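Argininosuccinate lyase (Chelativorans sp., PDB 6G3D) probably catalyses the last step of arginine biosynthesis, the reversible cleavage of argininosuccinate into fumarate and L-arginine. Local coordinates at residues Phe22-Asp27 with Ala334-Thr339; Gly231-Asp236 with Ile316-Ser321. All coordinates share one frame; numbering follows the deposited sequence.

The two contacts illustrate how chemistry follows place in a helical enzyme. Interaction 1 pairs helix 20-31 with helix 329-348, its centre about 12 Å from the centre of the chain, and is made within one subunit by alanine, leucine and the aliphatic part of a glutamate. Interaction 2, its centre about 27 Å from that of the chain, sets the end of helix 228-233 against the loop that precedes helix 329-348. It too is buried, but a second subunit helps to bury it, and tyrosines, peptide carbonyls and a water add polar chemistry to the apolar fit. The contacts do not touch; their nearest atoms are about 15 Å apart, and each lies beside residues of a ligand-binding site.

Interaction 1 of 2, residues Phe22-Asp27 with Ala334-Thr339; sequences FQELYD and ALIAAT
Residues 22-27 and 334-339 are short lengths of two nearly antiparallel helices, their axes 8.1 Å apart at closest approach and their directions 158° apart, with Glu24 and Ala337 meeting where the backbones are nearest. The small Ala337 is consistent with this spacing: its methyl points at the other helix, and its CB lies 3.9 Å from CB of Glu24. Glu24 turns CG anti to its own carbonyl carbon (chi1 -80°) and runs on extended, which carries the carboxylate alongside the helix it faces. There OE1 lies 3.7 Å from Ala337 CA, a packing contact; its hydrogen-bond partner is ND1 of His340, one residue beyond the segment. On the next residue, a single branch of Leu25 reaches across: CD2 rests over the backbone between Ala337 and Ala338, 4.0 Å from Ala338 N and 4.1 Å from Ala337 CB. Phe28 of helix 20-31 also touches Ala334 and Ala337, while Ile336 and Leu335 turn to helices 112-147 and 236-262. The contact thus seats the N-terminal helix on the central helical bundle of the fumarase/aspartase superfamily; this helix carries the fumarate-binding Tyr26, and Leu25 lies close to Arg294, which binds the same fumarate. No hydrogen bond joins the two segments themselves, so shape and apolar fit hold this stretch, and the Glu24-His340 bond adds a polar tie at its partly exposed margin.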
# COMPACT_ATOMS: atom_id res chain seq x y z
N PHE A 22 -8.01 -27.05 6.54
CA PHE A 22 -8.40 -26.04 7.52
C PHE A 22 -7.31 -25.86 8.57
O PHE A 22 -6.99 -24.72 8.95
CB PHE A 22 -9.72 -26.46 8.18
CG PHE A 22 -10.33 -25.42 9.08
CD1 PHE A 22 -9.95 -24.09 8.99
CD2 PHE A 22 -11.28 -25.78 10.02
CE1 PHE A 22 -10.51 -23.14 9.83
CE2 PHE A 22 -11.85 -24.83 10.85
CZ PHE A 22 -11.46 -23.51 10.76
N GLN A 23 -6.71 -26.96 9.03
CA GLN A 23 -5.71 -26.89 10.09
C GLN A 23 -4.47 -26.12 9.64
O GLN A 23 -3.82 -25.46 10.46
CB GLN A 23 -5.33 -28.30 10.54
CG GLN A 23 -4.41 -28.35 11.76
CD GLN A 23 -5.03 -27.68 12.97
OE1 GLN A 23 -6.21 -27.88 13.27
NE2 GLN A 23 -4.24 -26.88 13.68
N GLU A 24 -4.14 -26.19 8.35
CA GLU A 24 -2.98 -25.47 7.83
C GLU A 24 -3.05 -23.98 8.16
O GLU A 24 -2.03 -23.35 8.45
CB GLU A 24 -2.88 -25.65 6.31
CG GLU A 24 -2.28 -26.96 5.85
CD GLU A 24 -2.33 -27.11 4.34
OE1 GLU A 24 -1.76 -26.25 3.64
OE2 GLU A 24 -2.93 -28.09 3.85
N LEU A 25 -4.25 -23.40 8.11
CA LEU A 25 -4.41 -21.98 8.39
C LEU A 25 -3.94 -21.61 9.79
O LEU A 25 -3.54 -20.47 10.03
CB LEU A 25 -5.87 -21.56 8.19
CG LEU A 25 -6.34 -21.40 6.75
CD1 LEU A 25 -7.86 -21.29 6.70
CD2 LEU A 25 -5.69 -20.19 6.11
N TYR A 26 -3.99 -22.56 10.73
CA TYR A 26 -3.57 -22.29 12.09
C TYR A 26 -2.10 -22.58 12.34
O TYR A 26 -1.55 -22.11 13.34
CB TYR A 26 -4.41 -23.12 13.07
CG TYR A 26 -5.86 -22.69 13.13
CD1 TYR A 26 -6.27 -21.67 13.98
CD2 TYR A 26 -6.82 -23.31 12.34
CE1 TYR A 26 -7.59 -21.28 14.03
CE2 TYR A 26 -8.14 -22.92 12.39
CZ TYR A 26 -8.52 -21.90 13.24
OH TYR A 26 -9.84 -21.51 13.29
N ASP A 27 -1.44 -23.32 11.44
CA ASP A 27 -0.10 -23.83 11.72
C ASP A 27 1.01 -23.09 10.99
O ASP A 27 2.15 -23.11 11.47
CB ASP A 27 -0.02 -25.32 11.35
CG ASP A 27 -0.93 -26.18 12.21
OD1 ASP A 27 -1.34 -25.72 13.29
OD2 ASP A 27 -1.23 -27.32 11.79
N ALA A 334 1.37 -18.72 3.89
CA ALA A 334 -0.00 -18.28 4.10
C ALA A 334 -0.84 -18.48 2.85
O ALA A 334 -2.00 -18.92 2.93
CB ALA A 334 -0.03 -16.82 4.54
N LEU A 335 -0.29 -18.15 1.68
CA LEU A 335 -1.02 -18.34 0.43
C LEU A 335 -1.38 -19.80 0.22
O LEU A 335 -2.52 -20.13 -0.13
CB LEU A 335 -0.19 -17.81 -0.75
CG LEU A 335 -0.86 -17.82 -2.13
CD1 LEU A 335 -0.33 -16.68 -2.97
CD2 LEU A 335 -0.66 -19.14 -2.87
N ILE A 336 -0.41 -20.70 0.43
CA ILE A 336 -0.66 -22.12 0.20
C ILE A 336 -1.71 -22.64 1.16
O ILE A 336 -2.60 -23.41 0.77
CB ILE A 336 0.66 -22.90 0.30
CG1 ILE A 336 1.63 -22.43 -0.77
CG2 ILE A 336 0.40 -24.40 0.18
CD1 ILE A 336 1.19 -22.77 -2.18
N ALA A 337 -1.64 -22.24 2.43
CA ALA A 337 -2.65 -22.66 3.40
C ALA A 337 -4.03 -22.18 3.00
O ALA A 337 -5.01 -22.93 3.08
CB ALA A 337 -2.28 -22.14 4.79
N ALA A 338 -4.14 -20.92 2.55
CA ALA A 338 -5.43 -20.38 2.14
C ALA A 338 -5.94 -21.08 0.88
O ALA A 338 -7.15 -21.35 0.76
CB ALA A 338 -5.32 -18.88 1.91
N THR A 339 -5.05 -21.37 -0.07
CA THR A 339 -5.48 -22.05 -1.29
C THR A 339 -5.96 -23.47 -1.00
O THR A 339 -6.98 -23.91 -1.53
CB THR A 339 -4.33 -22.08 -2.30
OG1 THR A 339 -3.90 -20.73 -2.57
CG2 THR A 339 -4.77 -22.73 -3.60

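Interaction 2 of 2, residues Gly231-Asp236 with Ile316-Ser321; sequences GVAGWD and IEYQYS
Ala233 presses its methyl against the backbone of the opposing loop, CB lying 3.4 Å from the carbonyl O of Gln319 and 3.9 Å from the carbonyl carbon of Tyr318. The same methyl meets the Tyr318 ring obliquely, 4.0 Å from CD2, so one small side chain fills the angle between a peptide and an aromatic ring. Val232 works one residue earlier. Its CG2 branch touches CB of Tyr320 at 4.0 Å, the two side chains crossing at about a right angle. The Tyr320 ring, swung to the side away from its own N (chi1 167°), brings an edge to the end of the helix, where CD1 is 3.9 Å from the carbonyl O of Val232, an oxygen whose hydrogen bond comes from Arg324 NH1. Here helix 228-233 ends: Gly234 is the first residue to leave helical geometry, and Trp235 is already the N-cap of helix 236-262. The loop facing this junction bends through an inverse gamma turn centred on Tyr318. Tyr318 reaches along the junction to a water that accepts from Trp235 N at 2.7 Å and donates to Asp236 OD1 at 2.7 Å and to Tyr318 OH at 3.2 Å. Glu230 of the same chain and, from a second subunit, Asn178 also hydrogen-bond that hydroxyl, fixing the far end of the ring with several polar partners. The same second subunit supplies Arg254 to the carbonyl of Ala233 and Glu258 to the side-chain NE2 of Gln319, which places the junction at a subunit interface. Tyr320 also packs on Asn113 of helix 112-147, a residue that binds succinate and fumarate.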
# COMPACT_ATOMS: atom_id res chain seq x y z
N GLY A 231 22.07 -8.52 -13.01
CA GLY A 231 22.17 -9.77 -12.28
C GLY A 231 22.06 -9.58 -10.77
O GLY A 231 21.46 -10.40 -10.08
N VAL A 232 22.64 -8.50 -10.25
CA VAL A 232 22.67 -8.28 -8.81
C VAL A 232 21.64 -7.23 -8.40
O VAL A 232 21.15 -7.24 -7.27
CB VAL A 232 24.08 -7.88 -8.34
CG1 VAL A 232 25.06 -9.02 -8.57
CG2 VAL A 232 24.54 -6.61 -9.04
N ALA A 233 21.31 -6.32 -9.32
CA ALA A 233 20.37 -5.25 -9.02
C ALA A 233 18.94 -5.59 -9.38
O ALA A 233 18.01 -4.97 -8.82
CB ALA A 233 20.78 -3.96 -9.75
N GLY A 234 18.72 -6.53 -10.28
CA GLY A 234 17.37 -6.85 -10.72
C GLY A 234 16.54 -7.44 -9.59
O GLY A 234 16.97 -8.37 -8.90
N TRP A 235 15.33 -6.91 -9.41
CA TRP A 235 14.46 -7.31 -8.32
C TRP A 235 12.99 -7.30 -8.71
O TRP A 235 12.13 -7.58 -7.86
CB TRP A 235 14.68 -6.37 -7.11
CG TRP A 235 14.43 -6.98 -5.75
CD1 TRP A 235 13.38 -6.73 -4.92
CD2 TRP A 235 15.28 -7.90 -5.05
NE1 TRP A 235 13.51 -7.45 -3.76
CE2 TRP A 235 14.66 -8.18 -3.82
CE3 TRP A 235 16.49 -8.53 -5.36
CZ2 TRP A 235 15.22 -9.06 -2.89
CZ3 TRP A 235 17.04 -9.41 -4.44
CH2 TRP A 235 16.40 -9.66 -3.22
N ASP A 236 12.66 -6.99 -9.98
CA ASP A 236 11.27 -6.87 -10.40
C ASP A 236 10.53 -8.20 -10.30
O ASP A 236 9.32 -8.22 -10.04
CB ASP A 236 11.22 -6.35 -11.84
CG ASP A 236 11.72 -4.92 -11.95
OD1 ASP A 236 12.19 -4.37 -10.93
OD2 ASP A 236 11.66 -4.35 -13.06
N ILE A 316 15.81 3.42 -4.03
CA ILE A 316 17.23 3.19 -4.23
C ILE A 316 17.61 3.57 -5.66
O ILE A 316 16.80 4.09 -6.42
CB ILE A 316 17.62 1.72 -3.93
CG1 ILE A 316 16.87 0.78 -4.87
CG2 ILE A 316 17.31 1.37 -2.48
CD1 ILE A 316 17.27 -0.67 -4.73
N GLU A 317 18.86 3.30 -6.00
CA GLU A 317 19.36 3.41 -7.36
C GLU A 317 19.32 2.03 -8.01
O GLU A 317 18.95 1.04 -7.38
CB GLU A 317 20.77 4.00 -7.37
CG GLU A 317 20.85 5.45 -6.89
CD GLU A 317 20.64 5.59 -5.39
OE1 GLU A 317 21.30 4.88 -4.61
OE2 GLU A 317 19.80 6.43 -4.99
N TYR A 318 19.71 1.95 -9.28
CA TYR A 318 19.71 0.66 -9.95
C TYR A 318 21.04 -0.05 -9.66
O TYR A 318 21.89 -0.26 -10.53
CB TYR A 318 19.45 0.81 -11.45
CG TYR A 318 18.68 -0.36 -11.97
CD1 TYR A 318 17.30 -0.41 -11.84
CD2 TYR A 318 19.32 -1.44 -12.55
CE1 TYR A 318 16.58 -1.49 -12.30
CE2 TYR A 318 18.61 -2.53 -13.01
CZ TYR A 318 17.24 -2.55 -12.88
OH TYR A 318 16.54 -3.63 -13.34
N GLN A 319 21.18 -0.43 -8.40
CA GLN A 319 22.39 -1.05 -7.89
C GLN A 319 22.01 -2.27 -7.07
O GLN A 319 20.84 -2.46 -6.73
CB GLN A 319 23.19 -0.09 -7.00
CG GLN A 319 23.53 1.24 -7.62
CD GLN A 319 23.96 2.24 -6.57
OE1 GLN A 319 24.19 1.89 -5.42
NE2 GLN A 319 24.09 3.50 -6.97
N TYR A 320 23.00 -3.10 -6.76
CA TYR A 320 22.83 -4.01 -5.65
C TYR A 320 22.64 -3.18 -4.39
O TYR A 320 23.30 -2.17 -4.19
CB TYR A 320 24.03 -4.94 -5.48
CG TYR A 320 23.99 -5.65 -4.15
CD1 TYR A 320 23.23 -6.80 -3.98
CD2 TYR A 320 24.68 -5.16 -3.05
CE1 TYR A 320 23.17 -7.44 -2.77
CE2 TYR A 320 24.62 -5.79 -1.82
CZ TYR A 320 23.87 -6.94 -1.69
OH TYR A 320 23.81 -7.58 -0.48
N SER A 321 21.72 -3.62 -3.54
CA SER A 321 21.41 -2.88 -2.33
C SER A 321 20.88 -3.84 -1.28
O SER A 321 20.04 -4.68 -1.59
CB SER A 321 20.39 -1.77 -2.61
OG SER A 321 19.92 -1.20 -1.40
O HOH W 1 14.91 -4.62 -10.82